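Local atomic coordinates of membrane protein (Acinetobacter baumannii AB307-0294, PDB entry 5DL5), a protein that forms an outer-membrane beta-barrel of the OprD porin family and probably lets small solutes, antibiotics among them, pass into the cell. Residues V368-K382 and S394-Y408. Numbering follows the deposited sequence.
Sequences VTDDAQEREFFNQVK and SLRIRNSYYRASDAY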
# COMPACT_ATOMS: atom_id res chain seq x y z
N VAL A 368 -25.15 8.36 -14.45
CA VAL A 368 -26.14 7.75 -13.56
C VAL A 368 -26.55 8.74 -12.48
O VAL A 368 -27.69 8.95 -12.37
CB VAL A 368 -25.67 6.39 -12.98
CG1 VAL A 368 -26.73 5.81 -12.03
CG2 VAL A 368 -25.39 5.40 -14.13
N THR A 369 -25.63 9.35 -11.72
CA THR A 369 -25.99 10.17 -10.57
C THR A 369 -24.78 10.94 -10.11
O THR A 369 -23.62 10.52 -10.30
CB THR A 369 -26.39 9.29 -9.34
OG1 THR A 369 -26.76 10.11 -8.25
CG2 THR A 369 -25.22 8.44 -8.82
N ASP A 370 -25.06 11.95 -9.32
CA ASP A 370 -24.07 12.79 -8.69
C ASP A 370 -24.08 12.46 -7.18
O ASP A 370 -23.28 13.04 -6.41
CB ASP A 370 -24.42 14.30 -8.95
CG ASP A 370 -24.06 14.75 -10.36
OD1 ASP A 370 -23.10 14.25 -10.91
OD2 ASP A 370 -24.76 15.61 -10.94
N ASP A 371 -24.94 11.55 -6.72
CA ASP A 371 -25.16 11.45 -5.28
C ASP A 371 -24.97 10.10 -4.61
O ASP A 371 -25.50 9.88 -3.52
CB ASP A 371 -26.59 11.92 -4.98
CG ASP A 371 -26.90 13.28 -5.59
OD1 ASP A 371 -26.23 14.25 -5.20
OD2 ASP A 371 -27.79 13.41 -6.47
N ALA A 372 -24.19 9.22 -5.21
CA ALA A 372 -24.02 7.85 -4.64
C ALA A 372 -23.21 7.94 -3.33
O ALA A 372 -22.56 8.98 -2.99
CB ALA A 372 -23.34 6.87 -5.66
N GLN A 373 -23.33 6.87 -2.55
CA GLN A 373 -22.80 6.79 -1.19
C GLN A 373 -22.32 5.40 -0.90
O GLN A 373 -22.78 4.46 -1.49
CB GLN A 373 -23.97 7.07 -0.16
CG GLN A 373 -24.58 8.41 -0.38
CD GLN A 373 -25.94 8.53 0.20
OE1 GLN A 373 -26.14 9.29 1.10
NE2 GLN A 373 -26.90 7.76 -0.33
N GLU A 374 -21.49 5.30 0.13
CA GLU A 374 -21.03 4.04 0.61
C GLU A 374 -20.69 4.16 2.10
O GLU A 374 -20.44 5.28 2.59
CB GLU A 374 -19.76 3.62 -0.13
CG GLU A 374 -18.58 4.56 0.04
CD GLU A 374 -17.31 4.13 -0.80
OE1 GLU A 374 -16.49 4.97 -1.19
OE2 GLU A 374 -17.11 2.89 -1.06
N ARG A 375 -20.76 3.04 2.79
CA ARG A 375 -20.24 2.99 4.11
C ARG A 375 -19.63 1.65 4.47
O ARG A 375 -20.07 0.61 4.00
CB ARG A 375 -21.40 3.23 5.11
CG ARG A 375 -22.34 2.11 5.25
CD ARG A 375 -23.47 2.50 6.22
NE ARG A 375 -24.30 1.36 6.37
CZ ARG A 375 -25.40 1.11 5.68
NH1 ARG A 375 -25.88 2.01 4.80
NH2 ARG A 375 -26.03 -0.05 5.89
N GLU A 376 -18.74 1.74 5.45
CA GLU A 376 -17.99 0.63 5.89
C GLU A 376 -17.81 0.63 7.39
O GLU A 376 -17.36 1.63 7.96
CB GLU A 376 -16.57 0.62 5.22
CG GLU A 376 -15.87 -0.72 5.39
CD GLU A 376 -14.55 -0.85 4.61
OE1 GLU A 376 -13.75 -1.75 5.01
OE2 GLU A 376 -14.27 -0.10 3.61
N PHE A 377 -18.17 -0.48 7.98
CA PHE A 377 -17.89 -0.83 9.39
C PHE A 377 -16.74 -1.89 9.48
O PHE A 377 -16.84 -3.02 8.94
CB PHE A 377 -19.14 -1.36 10.13
CG PHE A 377 -18.92 -1.58 11.64
CD1 PHE A 377 -18.23 -0.63 12.44
CD2 PHE A 377 -19.39 -2.77 12.31
CE1 PHE A 377 -18.04 -0.85 13.82
CE2 PHE A 377 -19.22 -2.97 13.69
CZ PHE A 377 -18.56 -2.03 14.44
N PHE A 378 -15.64 -1.49 10.09
CA PHE A 378 -14.40 -2.31 10.10
C PHE A 378 -14.05 -2.72 11.54
O PHE A 378 -14.15 -1.86 12.49
CB PHE A 378 -13.30 -1.39 9.53
CG PHE A 378 -11.88 -1.99 9.67
CD1 PHE A 378 -11.43 -2.92 8.73
CD2 PHE A 378 -11.05 -1.63 10.71
CE1 PHE A 378 -10.12 -3.45 8.85
CE2 PHE A 378 -9.79 -2.24 10.88
CZ PHE A 378 -9.31 -3.09 9.93
N ASN A 379 -13.63 -3.98 11.74
CA ASN A 379 -13.05 -4.40 12.99
C ASN A 379 -11.81 -5.22 12.71
O ASN A 379 -11.81 -6.05 11.77
CB ASN A 379 -14.01 -5.20 13.82
CG ASN A 379 -15.08 -4.33 14.43
OD1 ASN A 379 -14.91 -3.80 15.51
ND2 ASN A 379 -16.19 -4.12 13.67
N GLN A 380 -10.77 -4.97 13.48
CA GLN A 380 -9.61 -5.81 13.45
C GLN A 380 -9.14 -6.10 14.84
O GLN A 380 -9.04 -5.23 15.66
CB GLN A 380 -8.46 -5.16 12.62
CG GLN A 380 -7.21 -6.03 12.67
CD GLN A 380 -6.18 -5.55 11.64
OE1 GLN A 380 -6.32 -5.74 10.44
NE2 GLN A 380 -5.17 -4.91 12.12
N VAL A 381 -8.92 -7.36 15.11
CA VAL A 381 -8.18 -7.77 16.27
C VAL A 381 -6.84 -8.34 15.82
O VAL A 381 -6.74 -9.16 14.85
CB VAL A 381 -8.93 -8.84 17.04
CG1 VAL A 381 -8.05 -9.41 18.16
CG2 VAL A 381 -10.21 -8.28 17.62
N LYS A 382 -5.83 -7.95 16.55
CA LYS A 382 -4.48 -8.39 16.26
C LYS A 382 -3.79 -8.83 17.52
O LYS A 382 -3.91 -8.14 18.58
CB LYS A 382 -3.69 -7.24 15.60
CG LYS A 382 -2.28 -7.73 15.25
CD LYS A 382 -1.50 -6.85 14.26
CE LYS A 382 -0.34 -7.70 13.81
NZ LYS A 382 0.44 -7.00 12.78
N SER A 394 2.58 -12.89 14.57
CA SER A 394 1.30 -12.29 14.77
C SER A 394 0.16 -12.90 14.01
O SER A 394 0.35 -13.42 12.86
CB SER A 394 1.31 -10.82 14.36
OG SER A 394 1.71 -10.64 13.02
N LEU A 395 -1.04 -12.65 14.57
CA LEU A 395 -2.29 -13.08 13.97
C LEU A 395 -3.23 -11.87 13.86
O LEU A 395 -3.36 -11.13 14.82
CB LEU A 395 -2.78 -14.26 14.73
CG LEU A 395 -4.19 -14.71 14.34
CD1 LEU A 395 -4.11 -15.30 12.93
CD2 LEU A 395 -4.69 -15.70 15.31
N ARG A 396 -3.79 -11.59 12.66
CA ARG A 396 -4.64 -10.41 12.37
C ARG A 396 -5.90 -11.04 11.87
O ARG A 396 -5.82 -11.87 10.93
CB ARG A 396 -4.19 -9.62 11.16
CG ARG A 396 -3.09 -8.73 11.49
CD ARG A 396 -2.76 -7.68 10.44
NE ARG A 396 -2.63 -8.13 9.05
CZ ARG A 396 -1.62 -8.79 8.46
NH1 ARG A 396 -0.61 -9.31 9.13
NH2 ARG A 396 -1.67 -8.99 7.15
N ILE A 397 -7.03 -10.70 12.46
CA ILE A 397 -8.33 -11.15 12.04
C ILE A 397 -9.11 -9.85 11.81
O ILE A 397 -9.19 -9.03 12.69
CB ILE A 397 -9.12 -11.96 13.06
CG1 ILE A 397 -8.52 -13.31 13.32
CG2 ILE A 397 -10.53 -12.21 12.54
CD1 ILE A 397 -7.16 -13.22 13.95
N ARG A 398 -9.67 -9.67 10.64
CA ARG A 398 -10.32 -8.45 10.33
C ARG A 398 -11.57 -8.70 9.51
O ARG A 398 -11.65 -9.65 8.71
CB ARG A 398 -9.38 -7.44 9.69
CG ARG A 398 -8.94 -7.66 8.32
CD ARG A 398 -8.05 -6.55 7.73
NE ARG A 398 -8.76 -5.77 6.72
CZ ARG A 398 -8.19 -4.77 6.03
NH1 ARG A 398 -6.92 -4.44 6.23
NH2 ARG A 398 -8.92 -4.02 5.24
N ASN A 399 -12.57 -7.87 9.76
CA ASN A 399 -13.84 -7.93 9.05
C ASN A 399 -14.36 -6.53 8.66
O ASN A 399 -14.22 -5.54 9.45
CB ASN A 399 -14.85 -8.60 9.94
CG ASN A 399 -16.28 -8.56 9.35
OD1 ASN A 399 -17.16 -7.78 9.79
ND2 ASN A 399 -16.51 -9.38 8.37
N SER A 400 -14.92 -6.46 7.44
CA SER A 400 -15.59 -5.29 6.91
C SER A 400 -16.99 -5.62 6.50
O SER A 400 -17.24 -6.59 5.71
CB SER A 400 -14.86 -4.72 5.73
OG SER A 400 -13.74 -4.10 6.24
N TYR A 401 -17.92 -4.85 7.05
CA TYR A 401 -19.31 -4.92 6.58
C TYR A 401 -19.51 -3.64 5.70
O TYR A 401 -19.37 -2.51 6.21
CB TYR A 401 -20.31 -5.14 7.77
CG TYR A 401 -21.82 -4.92 7.46
CD1 TYR A 401 -22.36 -3.65 7.61
CD2 TYR A 401 -22.70 -5.95 7.12
CE1 TYR A 401 -23.68 -3.35 7.36
CE2 TYR A 401 -24.07 -5.66 6.89
CZ TYR A 401 -24.54 -4.32 6.98
OH TYR A 401 -25.86 -3.86 6.79
N TYR A 402 -19.70 -3.83 4.38
CA TYR A 402 -19.65 -2.76 3.46
C TYR A 402 -20.94 -2.67 2.67
O TYR A 402 -21.43 -3.70 2.19
CB TYR A 402 -18.47 -2.91 2.54
CG TYR A 402 -18.45 -1.94 1.39
CD1 TYR A 402 -17.89 -0.66 1.55
CD2 TYR A 402 -18.99 -2.27 0.16
CE1 TYR A 402 -17.85 0.25 0.52
CE2 TYR A 402 -19.04 -1.34 -0.89
CZ TYR A 402 -18.43 -0.08 -0.71
OH TYR A 402 -18.40 0.85 -1.68
N ARG A 403 -21.51 -1.44 2.57
CA ARG A 403 -22.71 -1.25 1.82
C ARG A 403 -22.62 0.01 0.96
O ARG A 403 -22.06 0.96 1.38
CB ARG A 403 -23.95 -1.12 2.75
CG ARG A 403 -24.36 -2.40 3.52
CD ARG A 403 -24.73 -3.59 2.66
NE ARG A 403 -24.97 -4.83 3.44
CZ ARG A 403 -24.05 -5.72 3.84
NH1 ARG A 403 -22.76 -5.55 3.58
NH2 ARG A 403 -24.42 -6.81 4.50
N ALA A 404 -23.31 0.03 -0.20
CA ALA A 404 -23.21 1.17 -1.06
C ALA A 404 -24.52 1.37 -1.75
O ALA A 404 -25.33 0.44 -1.81
CB ALA A 404 -22.06 0.96 -2.05
N SER A 405 -24.76 2.55 -2.28
CA SER A 405 -26.03 2.72 -3.07
C SER A 405 -26.07 1.87 -4.36
O SER A 405 -25.05 1.28 -4.82
CB SER A 405 -26.39 4.20 -3.41
OG SER A 405 -25.34 4.95 -3.70
N ASP A 406 -27.23 1.83 -4.95
CA ASP A 406 -27.48 1.04 -6.18
C ASP A 406 -26.51 1.34 -7.34
O ASP A 406 -26.11 0.39 -8.07
CB ASP A 406 -28.88 1.32 -6.71
CG ASP A 406 -29.92 0.90 -5.79
OD1 ASP A 406 -29.53 0.10 -4.92
OD2 ASP A 406 -31.12 1.31 -5.92
N ALA A 407 -26.13 2.63 -7.45
CA ALA A 407 -25.33 3.15 -8.53
C ALA A 407 -23.83 2.79 -8.38
O ALA A 407 -23.09 3.03 -9.26
CB ALA A 407 -25.52 4.67 -8.53
N TYR A 408 -23.39 2.32 -7.21
CA TYR A 408 -22.00 2.03 -6.86
C TYR A 408 -21.84 0.61 -6.38
O TYR A 408 -21.28 0.34 -5.30
CB TYR A 408 -21.51 3.01 -5.80
CG TYR A 408 -20.05 3.38 -5.73
CD1 TYR A 408 -19.36 3.93 -6.84
CD2 TYR A 408 -19.35 3.25 -4.53
CE1 TYR A 408 -17.97 4.39 -6.78
CE2 TYR A 408 -18.00 3.62 -4.48
CZ TYR A 408 -17.33 4.25 -5.62
OH TYR A 408 -16.02 4.57 -5.37
O HOH W 1 -14.77 4.44 -3.21
O HOH W 2 -5.03 -5.30 8.19
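With CG of E374 set between its backbone N and carbonyl carbon (chi1 62°) and the chain extended beyond, the carboxylate reaches the tyrosine hydroxyl of Y402, whose own CG lies anti to its backbone N. Y402 OH donates to E374 OE2 in a very short 2.5 Å bond, OE2 lying in the ring plane at its edge. The other oxygen, OE1, takes a hydrogen bond from a water that also bonds to Y408 OH, joining the two tyrosines through one carboxylate. Two residues on, E376 OE1 is met on its anti side by S400 OG at 2.7 Å. Next to it, F378 turns the edge of its ring, at CE1, onto one face of the R398 guanidinium; F378 CE1 is 3.4 Å from R398 NE and the planes stand 88° apart, an edge-to-face contact. A second water spans Q380 OE1 and R398 NH1. E374, E376, F378, Q380, R398, S400 and Y402 share one face of an antiparallel ladder, the two strands running 172° apart in direction; R375 pairs with R403, F377 with Y401, N379 with N399 and V381 with I397 as hydrogen-bonded pairs, each closed by two N-H to O bonds. On their face, R375 NH2 rests 3.7 Å from R403 CG. Beyond the ladder, S405 OG accepts from Q373 N at 3.0 Å. The segments form a hairpin of the barrel wall. M323 and S324 give further hydrogen bonds to E376, and S324 OG also bonds E374, so the wall is tied to a loop; strand 351-365 pairs with 371-384 on one flank, and strand 416-428 with 394-404 on the other, where D424 salt-bridges R396.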